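PDB 5YKR: probable aminotransferase from Pseudomonas aeruginosa, which is of unconfirmed function but belongs to the class-III aminotransferases, carrying covalently bound pyridoxal phosphate. Local coordinates for residues G383-Y388 against H428-T433. Residues are numbered along the deposited sequence; the frame is centred on the assembly and turned at random.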
# COMPACT_ATOMS: atom_id res chain seq x y z
N GLY A 383 19.50 10.91 -16.22
CA GLY A 383 19.25 9.73 -17.01
C GLY A 383 18.07 9.88 -17.96
O GLY A 383 18.11 10.71 -18.86
N ALA A 384 17.02 9.10 -17.73
CA ALA A 384 15.82 9.08 -18.55
C ALA A 384 14.82 10.17 -18.24
O ALA A 384 13.79 10.28 -18.94
CB ALA A 384 15.15 7.74 -18.43
N ARG A 385 15.06 10.98 -17.19
CA ARG A 385 14.06 11.90 -16.67
C ARG A 385 14.55 13.34 -16.84
O ARG A 385 15.67 13.65 -16.45
CB ARG A 385 13.83 11.57 -15.17
CG ARG A 385 12.68 12.27 -14.49
CD ARG A 385 12.67 11.94 -13.01
NE ARG A 385 11.45 12.48 -12.43
CZ ARG A 385 10.26 11.82 -12.37
NH1 ARG A 385 10.13 10.58 -12.81
NH2 ARG A 385 9.19 12.47 -11.96
N VAL A 386 13.71 14.20 -17.45
CA VAL A 386 14.10 15.58 -17.80
C VAL A 386 13.06 16.55 -17.22
O VAL A 386 11.86 16.35 -17.41
CB VAL A 386 14.10 15.75 -19.34
CG1 VAL A 386 14.44 17.17 -19.79
CG2 VAL A 386 15.09 14.75 -19.97
N GLU A 387 13.52 17.62 -16.54
CA GLU A 387 12.56 18.58 -15.98
C GLU A 387 13.12 19.98 -16.03
O GLU A 387 14.29 20.19 -15.71
CB GLU A 387 12.23 18.19 -14.53
CG GLU A 387 11.22 19.09 -13.83
CD GLU A 387 10.43 18.40 -12.72
OE1 GLU A 387 10.84 17.28 -12.31
OE2 GLU A 387 9.42 19.01 -12.23
N TYR A 388 12.23 20.93 -16.35
CA TYR A 388 12.58 22.33 -16.29
C TYR A 388 11.92 23.04 -15.08
O TYR A 388 10.96 22.53 -14.45
CB TYR A 388 12.30 23.05 -17.60
CG TYR A 388 10.94 22.82 -18.18
CD1 TYR A 388 9.86 23.68 -17.87
CD2 TYR A 388 10.71 21.77 -19.07
CE1 TYR A 388 8.61 23.45 -18.39
CE2 TYR A 388 9.45 21.57 -19.62
CZ TYR A 388 8.43 22.44 -19.31
OH TYR A 388 7.17 22.28 -19.80
N HIS A 428 4.43 17.56 -12.32
CA HIS A 428 5.83 17.96 -12.50
C HIS A 428 5.92 18.72 -13.83
O HIS A 428 5.01 18.65 -14.63
CB HIS A 428 6.77 16.71 -12.53
CG HIS A 428 6.70 15.85 -11.30
ND1 HIS A 428 5.98 14.67 -11.18
CD2 HIS A 428 7.25 16.08 -10.09
CE1 HIS A 428 6.11 14.22 -9.93
NE2 HIS A 428 6.91 15.04 -9.26
N ASN A 429 7.06 19.31 -14.14
CA ASN A 429 7.37 19.81 -15.49
C ASN A 429 8.38 18.87 -16.13
O ASN A 429 9.43 19.30 -16.66
CB ASN A 429 7.90 21.24 -15.42
CG ASN A 429 6.87 22.18 -14.86
OD1 ASN A 429 5.81 22.38 -15.50
ND2 ASN A 429 7.14 22.76 -13.65
N MET A 430 8.09 17.56 -16.04
CA MET A 430 9.05 16.53 -16.41
C MET A 430 8.53 15.73 -17.62
O MET A 430 7.35 15.69 -17.89
CB MET A 430 9.38 15.55 -15.24
CG MET A 430 8.35 14.46 -14.95
SD MET A 430 8.74 12.93 -15.82
CE MET A 430 7.42 11.87 -15.22
N ALA A 431 9.47 15.09 -18.31
CA ALA A 431 9.19 14.08 -19.32
C ALA A 431 10.12 12.91 -19.04
O ALA A 431 11.30 13.09 -18.69
CB ALA A 431 9.48 14.62 -20.72
N LEU A 432 9.56 11.71 -19.18
CA LEU A 432 10.27 10.49 -18.93
C LEU A 432 10.26 9.65 -20.22
O LEU A 432 9.19 9.45 -20.82
CB LEU A 432 9.51 9.75 -17.78
CG LEU A 432 10.14 8.49 -17.21
CD1 LEU A 432 11.57 8.66 -16.66
CD2 LEU A 432 9.21 7.98 -16.15
N THR A 433 11.42 9.13 -20.59
CA THR A 433 11.52 8.24 -21.75
C THR A 433 11.53 6.78 -21.30
O THR A 433 11.89 6.47 -20.18
CB THR A 433 12.80 8.53 -22.56
OG1 THR A 433 13.93 8.30 -21.73
CG2 THR A 433 12.82 9.95 -23.04
O HOH W 1 10.50 18.33 -19.19
O HOH W 2 9.58 21.80 -12.17
O HOH W 3 4.81 22.78 -17.67
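His428, in the loop leading into strand 430-432, meets two side chains of the antiparallel strand 385-388: CB lies 3.5 Å from Glu387 OE2, and one ring face, near its rim, looks onto Arg385 NH2. Its neighbour Asn429 gives its backbone N-H to Glu387 OE2 (N to OE2 3.1 Å), approaching from well above the carboxylate plane. The extended Glu387 chain, with CG anti to the backbone N (chi1 -179°), runs past the Asn429 carbonyl on the way. That carbonyl accepts Tyr388 N in a longer bond, while Asn429 CB sits over the tyrosine ring, 4.0 Å from its centroid, in a CH-pi contact. One water ties Asn429 ND2 to Glu387 OE2 and Tyr388 O; another bridges the carbonyls of Val386 and Asn429. The Met430 side chain bends at chi2 (94°), and SD packs over the centre of the Arg385 guanidinium, 3.8 Å above its plane; Arg385 NH1 has its polar partner in Ser85. Ala431 and Val386 form the hydrogen-bonded pair, with Val386 N to Ala431 O at 2.9 Å and Ala431 N to Val386 O at 2.8 Å, and their side chains face helix 349-372. Leu432 places CD1 4.1 Å from Ala384 CB, and Thr433 N closes the ladder on Ala384 O, its hydroxyl bonding to Met355 O. In this edge pairing of a three-stranded antiparallel sheet, one face is apolar, against the helix; the other mixes Met430 and Leu432 with Arg385 and Glu387, whose buried carboxylate is compensated by the Asn429 N-H and a water, which would probably help it stay ionised.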